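Local coordinates for phosphoribosylformylglycinamidine cyclo-ligase (Thermus thermophilus HB8, PDB 5AVM), which probably catalyses the ATP-dependent ring closure of formylglycinamidine ribonucleotide to aminoimidazole ribonucleotide, a step of de novo purine biosynthesis, at residues Leu180-Ile193 with Ala216-Phe228. Numbering follows the deposited sequence.
Sequences LPSSGPHTNGYSLI and ALLRPHRAYLKEF. With SO4 (sulfate ion), chain L.
H186 and H221 stack face to face: their ring centroids lie 3.9 Å apart and the planes differ by 24°. From CB outward, H186 first sets CB against H221 ND1, then CG and ND1 over the H221 ring, with ND1 above its centre; CD2 and NE2 run on toward the backbone of R222, and CE1 ends beside the Y224 hydroxyl. S182 CB lies on the opposite face of the H186 ring. H221 ND1 shares a 2.7 Å hydrogen bond with T187 OG1, while H221 NE2 bonds to H243, so both ring nitrogens fix its rotation.

Y224 turns its hydroxyl to P181 O, 2.6 Å from OH, rising 58° out of the carbonyl plane rather than along a lone pair. L180 CB lies over one face of that ring, toward its rim, in a CH-pi contact. A phenylalanine in place of Y224 could keep this face contact but would probably cost P181 O its short hydroxyl bond, for which the weak one from R222 NH1 is a poor substitute.

With CG anti to the backbone N (chi1 -176°) and a bend at chi3, R222 brings its guanidinium flat over S183 CB, 3.3 Å from NH2. S183 OG donates to P220 O at 2.6 Å and accepts from a water that also bridges H186 N and R219 O. Beyond it, Y190 OH, also bonded to K66, donates to L217 O (2.6 Å).

At the start of helix 190-196, G189 N and Y190 N hydrogen-bond a sulfate, probably from the crystallisation liquor, G189 N lying 3.0 Å from its O4. Such an anion held by backbone N-H groups at a helix N-terminus is consistent with a phosphate-binding site, here on the loop that follows strand 176-181 in the C-terminal domain of the AIR synthase fold.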
loop_
_atom_site.group_PDB
_atom_site.type_symbol
_atom_site.label_atom_id
_atom_site.label_comp_id
_atom_site.label_asym_id
_atom_site.label_seq_id
_atom_site.Cartn_x
_atom_site.Cartn_y
_atom_site.Cartn_z
ATOM N N LEU B 180 1.166 -2.943 -27.028
ATOM C CA LEU B 180 -0.116 -3.601 -26.833
ATOM C C LEU B 180 -1.047 -2.415 -26.600
ATOM O O LEU B 180 -0.745 -1.525 -25.796
ATOM C CB LEU B 180 -0.073 -4.520 -25.614
ATOM C CG LEU B 180 0.977 -5.628 -25.692
ATOM C CD1 LEU B 180 0.805 -6.557 -24.508
ATOM C CD2 LEU B 180 0.831 -6.391 -27.010
ATOM N N PRO B 181 -2.190 -2.384 -27.306
ATOM C CA PRO B 181 -3.193 -1.316 -27.228
ATOM C C PRO B 181 -3.844 -1.013 -25.886
ATOM O O PRO B 181 -4.352 -1.904 -25.211
ATOM C CB PRO B 181 -4.211 -1.736 -28.286
ATOM C CG PRO B 181 -4.172 -3.231 -28.197
ATOM C CD PRO B 181 -2.686 -3.502 -28.136
ATOM N N SER B 182 -3.831 0.265 -25.523
ATOM C CA SER B 182 -4.441 0.719 -24.284
ATOM C C SER B 182 -5.939 0.835 -24.545
ATOM O O SER B 182 -6.359 0.913 -25.702
ATOM C CB SER B 182 -3.872 2.078 -23.861
ATOM O OG SER B 182 -4.350 3.124 -24.684
ATOM N N SER B 183 -6.735 0.849 -23.477
ATOM C CA SER B 183 -8.190 0.927 -23.586
ATOM C C SER B 183 -8.701 2.344 -23.406
ATOM O O SER B 183 -9.906 2.580 -23.308
ATOM C CB SER B 183 -8.833 0.055 -22.520
ATOM O OG SER B 183 -8.653 0.659 -21.252
ATOM N N GLY B 184 -7.780 3.293 -23.354
ATOM C CA GLY B 184 -8.169 4.672 -23.155
ATOM C C GLY B 184 -7.133 5.309 -22.265
ATOM O O GLY B 184 -5.971 4.901 -22.299
ATOM N N PRO B 185 -7.512 6.294 -21.443
ATOM C CA PRO B 185 -6.515 6.930 -20.576
ATOM C C PRO B 185 -5.943 5.998 -19.507
ATOM O O PRO B 185 -4.898 6.278 -18.921
ATOM C CB PRO B 185 -7.284 8.109 -19.975
ATOM C CG PRO B 185 -8.370 8.387 -21.008
ATOM C CD PRO B 185 -8.805 6.994 -21.367
ATOM N N HIS B 186 -6.617 4.879 -19.271
ATOM C CA HIS B 186 -6.174 3.938 -18.251
ATOM C C HIS B 186 -6.235 4.608 -16.888
ATOM O O HIS B 186 -7.311 5.040 -16.469
ATOM C CB HIS B 186 -4.761 3.436 -18.557
ATOM C CG HIS B 186 -4.734 2.268 -19.495
ATOM N ND1 HIS B 186 -3.578 1.594 -19.814
ATOM C CD2 HIS B 186 -5.735 1.623 -20.140
ATOM C CE1 HIS B 186 -3.866 0.580 -20.610
ATOM N NE2 HIS B 186 -5.169 0.574 -20.822
ATOM N N THR B 187 -5.108 4.721 -16.197
ATOM C CA THR B 187 -5.133 5.334 -14.874
ATOM C C THR B 187 -4.077 6.393 -14.583
ATOM O O THR B 187 -3.554 6.478 -13.470
ATOM C CB THR B 187 -5.083 4.258 -13.751
ATOM O OG1 THR B 187 -4.116 3.257 -14.080
ATOM C CG2 THR B 187 -6.438 3.605 -13.575
ATOM N N ASN B 188 -3.768 7.211 -15.577
ATOM C CA ASN B 188 -2.810 8.284 -15.384
ATOM C C ASN B 188 -3.232 9.481 -16.227
ATOM O O ASN B 188 -3.727 9.313 -17.341
ATOM C CB ASN B 188 -1.396 7.829 -15.762
ATOM C CG ASN B 188 -0.711 7.044 -14.646
ATOM O OD1 ASN B 188 -0.262 7.617 -13.650
ATOM N ND2 ASN B 188 -0.637 5.729 -14.807
ATOM N N GLY B 189 -3.057 10.682 -15.675
ATOM C CA GLY B 189 -3.404 11.901 -16.386
ATOM C C GLY B 189 -4.838 12.353 -16.204
ATOM O O GLY B 189 -5.314 13.236 -16.916
ATOM N N TYR B 190 -5.541 11.763 -15.249
ATOM C CA TYR B 190 -6.913 12.152 -15.040
ATOM C C TYR B 190 -7.080 13.492 -14.352
ATOM O O TYR B 190 -8.205 13.947 -14.144
ATOM C CB TYR B 190 -7.666 11.065 -14.287
ATOM C CG TYR B 190 -8.099 9.938 -15.193
ATOM C CD1 TYR B 190 -7.175 8.998 -15.665
ATOM C CD2 TYR B 190 -9.425 9.828 -15.610
ATOM C CE1 TYR B 190 -7.566 7.978 -16.527
ATOM C CE2 TYR B 190 -9.824 8.813 -16.471
ATOM C CZ TYR B 190 -8.889 7.892 -16.922
ATOM O OH TYR B 190 -9.292 6.876 -17.753
ATOM N N SER B 191 -5.973 14.130 -13.992
ATOM C CA SER B 191 -6.054 15.443 -13.366
ATOM C C SER B 191 -6.204 16.448 -14.510
ATOM O O SER B 191 -6.969 17.418 -14.424
ATOM C CB SER B 191 -4.787 15.747 -12.576
ATOM O OG SER B 191 -4.860 17.058 -12.045
ATOM N N LEU B 192 -5.457 16.203 -15.583
ATOM C CA LEU B 192 -5.514 17.048 -16.764
ATOM C C LEU B 192 -6.915 16.857 -17.327
ATOM O O LEU B 192 -7.599 17.826 -17.657
ATOM C CB LEU B 192 -4.446 16.613 -17.781
ATOM C CG LEU B 192 -4.289 17.395 -19.094
ATOM C CD1 LEU B 192 -4.504 18.886 -18.861
ATOM C CD2 LEU B 192 -2.907 17.148 -19.669
ATOM N N ILE B 193 -7.340 15.596 -17.395
ATOM C CA ILE B 193 -8.662 15.226 -17.902
ATOM C C ILE B 193 -9.819 15.914 -17.173
ATOM O O ILE B 193 -10.691 16.498 -17.810
ATOM C CB ILE B 193 -8.870 13.690 -17.827
ATOM C CG1 ILE B 193 -8.037 13.000 -18.906
ATOM C CG2 ILE B 193 -10.334 13.344 -17.974
ATOM C CD1 ILE B 193 -7.955 11.496 -18.751
ATOM N N ALA B 216 -16.042 6.491 -22.303
ATOM C CA ALA B 216 -14.695 6.484 -22.848
ATOM C C ALA B 216 -13.601 6.815 -21.841
ATOM O O ALA B 216 -12.468 6.355 -21.984
ATOM C CB ALA B 216 -14.618 7.441 -24.025
ATOM N N LEU B 217 -13.940 7.604 -20.823
ATOM C CA LEU B 217 -12.971 8.019 -19.808
ATOM C C LEU B 217 -12.898 7.093 -18.600
ATOM O O LEU B 217 -11.892 7.079 -17.884
ATOM C CB LEU B 217 -13.295 9.436 -19.336
ATOM C CG LEU B 217 -12.290 10.556 -19.612
ATOM C CD1 LEU B 217 -11.898 10.579 -21.070
ATOM C CD2 LEU B 217 -12.922 11.881 -19.207
ATOM N N LEU B 218 -13.963 6.328 -18.377
ATOM C CA LEU B 218 -14.022 5.400 -17.251
ATOM C C LEU B 218 -13.746 3.942 -17.629
ATOM O O LEU B 218 -13.740 3.064 -16.763
ATOM C CB LEU B 218 -15.375 5.514 -16.535
ATOM C CG LEU B 218 -15.573 6.825 -15.760
ATOM C CD1 LEU B 218 -16.912 6.805 -15.043
ATOM C CD2 LEU B 218 -14.443 7.003 -14.759
ATOM N N ARG B 219 -13.518 3.685 -18.916
ATOM C CA ARG B 219 -13.201 2.334 -19.365
ATOM C C ARG B 219 -11.985 1.904 -18.549
ATOM O O ARG B 219 -10.945 2.576 -18.553
ATOM C CB ARG B 219 -12.870 2.319 -20.860
ATOM C CG ARG B 219 -12.463 0.955 -21.393
ATOM C CD ARG B 219 -12.822 0.827 -22.862
ATOM N NE ARG B 219 -14.275 0.773 -23.067
ATOM C CZ ARG B 219 -14.936 1.516 -23.953
ATOM N NH1 ARG B 219 -14.278 2.380 -24.722
ATOM N NH2 ARG B 219 -16.252 1.397 -24.070
ATOM N N PRO B 220 -12.101 0.779 -17.831
ATOM C CA PRO B 220 -11.013 0.264 -16.998
ATOM C C PRO B 220 -9.631 0.126 -17.640
ATOM O O PRO B 220 -9.498 -0.066 -18.850
ATOM C CB PRO B 220 -11.559 -1.081 -16.519
ATOM C CG PRO B 220 -13.043 -0.842 -16.467
ATOM C CD PRO B 220 -13.285 -0.098 -17.754
ATOM N N HIS B 221 -8.606 0.237 -16.800
ATOM C CA HIS B 221 -7.217 0.072 -17.212
ATOM C C HIS B 221 -7.161 -1.360 -17.768
ATOM O O HIS B 221 -7.669 -2.286 -17.141
ATOM C CB HIS B 221 -6.317 0.207 -15.979
ATOM C CG HIS B 221 -4.853 0.275 -16.286
ATOM N ND1 HIS B 221 -4.091 1.393 -16.021
ATOM C CD2 HIS B 221 -4.010 -0.634 -16.828
ATOM C CE1 HIS B 221 -2.842 1.170 -16.388
ATOM N NE2 HIS B 221 -2.767 -0.053 -16.880
ATOM N N ARG B 222 -6.562 -1.541 -18.940
ATOM C CA ARG B 222 -6.486 -2.864 -19.555
ATOM C C ARG B 222 -5.325 -3.737 -19.063
ATOM O O ARG B 222 -4.178 -3.288 -19.006
ATOM C CB ARG B 222 -6.404 -2.707 -21.074
ATOM C CG ARG B 222 -6.408 -4.001 -21.858
ATOM C CD ARG B 222 -6.657 -3.720 -23.330
ATOM N NE ARG B 222 -8.011 -3.207 -23.539
ATOM C CZ ARG B 222 -8.452 -2.652 -24.670
ATOM N NH1 ARG B 222 -7.647 -2.523 -25.716
ATOM N NH2 ARG B 222 -9.707 -2.225 -24.756
ATOM N N ALA B 223 -5.634 -4.987 -18.719
ATOM C CA ALA B 223 -4.631 -5.945 -18.259
ATOM C C ALA B 223 -4.110 -6.756 -19.437
ATOM O O ALA B 223 -4.877 -7.139 -20.318
ATOM C CB ALA B 223 -5.232 -6.884 -17.226
ATOM N N TYR B 224 -2.808 -7.030 -19.441
ATOM C CA TYR B 224 -2.191 -7.802 -20.516
ATOM C C TYR B 224 -1.701 -9.174 -20.069
ATOM O O TYR B 224 -0.789 -9.741 -20.674
ATOM C CB TYR B 224 -1.034 -7.005 -21.119
ATOM C CG TYR B 224 -1.500 -5.683 -21.675
ATOM C CD1 TYR B 224 -2.337 -5.631 -22.791
ATOM C CD2 TYR B 224 -1.185 -4.492 -21.034
ATOM C CE1 TYR B 224 -2.853 -4.426 -23.245
ATOM C CE2 TYR B 224 -1.691 -3.285 -21.478
ATOM C CZ TYR B 224 -2.526 -3.257 -22.580
ATOM O OH TYR B 224 -3.035 -2.053 -23.002
ATOM N N LEU B 225 -2.318 -9.709 -19.018
ATOM C CA LEU B 225 -1.924 -11.015 -18.504
ATOM C C LEU B 225 -2.197 -12.104 -19.550
ATOM O O LEU B 225 -1.331 -12.939 -19.838
ATOM C CB LEU B 225 -2.669 -11.315 -17.186
ATOM C CG LEU B 225 -2.297 -12.583 -16.391
ATOM C CD1 LEU B 225 -0.791 -12.662 -16.187
ATOM C CD2 LEU B 225 -3.025 -12.581 -15.051
ATOM N N LYS B 226 -3.396 -12.078 -20.127
ATOM C CA LYS B 226 -3.781 -13.051 -21.142
ATOM C C LYS B 226 -2.761 -13.024 -22.283
ATOM O O LYS B 226 -2.307 -14.068 -22.751
ATOM C CB LYS B 226 -5.197 -12.727 -21.630
ATOM C CG LYS B 226 -6.191 -12.594 -20.462
ATOM C CD LYS B 226 -7.612 -12.202 -20.877
ATOM C CE LYS B 226 -8.385 -13.361 -21.499
ATOM N NZ LYS B 226 -9.789 -12.975 -21.839
ATOM N N GLU B 227 -2.384 -11.822 -22.712
ATOM C CA GLU B 227 -1.397 -11.656 -23.777
ATOM C C GLU B 227 -0.115 -12.399 -23.426
ATOM O O GLU B 227 0.226 -13.401 -24.051
ATOM C CB GLU B 227 -1.060 -10.180 -23.966
ATOM C CG GLU B 227 -1.821 -9.478 -25.066
ATOM C CD GLU B 227 -3.251 -9.163 -24.715
ATOM O OE1 GLU B 227 -3.625 -9.309 -23.534
ATOM O OE2 GLU B 227 -3.997 -8.751 -25.631
ATOM N N PHE B 228 0.587 -11.886 -22.416
ATOM C CA PHE B 228 1.843 -12.458 -21.943
ATOM C C PHE B 228 1.830 -13.971 -21.836
ATOM O O PHE B 228 2.776 -14.632 -22.261
ATOM C CB PHE B 228 2.225 -11.852 -20.587
ATOM C CG PHE B 228 2.910 -10.525 -20.696
ATOM C CD1 PHE B 228 2.216 -9.400 -21.124
ATOM C CD2 PHE B 228 4.272 -10.409 -20.434
ATOM C CE1 PHE B 228 2.875 -8.171 -21.296
ATOM C CE2 PHE B 228 4.938 -9.185 -20.603
ATOM C CZ PHE B 228 4.235 -8.066 -21.037
HETATM S S SO4 L . -3.441 11.157 -12.055
HETATM O O1 SO4 L . -4.111 12.436 -11.778
HETATM O O2 SO4 L . -3.066 10.501 -10.778
HETATM O O3 SO4 L . -4.350 10.276 -12.809
HETATM O O4 SO4 L . -2.231 11.408 -12.862
HETATM O O HOH W 1 -8.708 3.413 -20.361
HETATM O O HOH W 2 -11.775 4.316 -23.844
#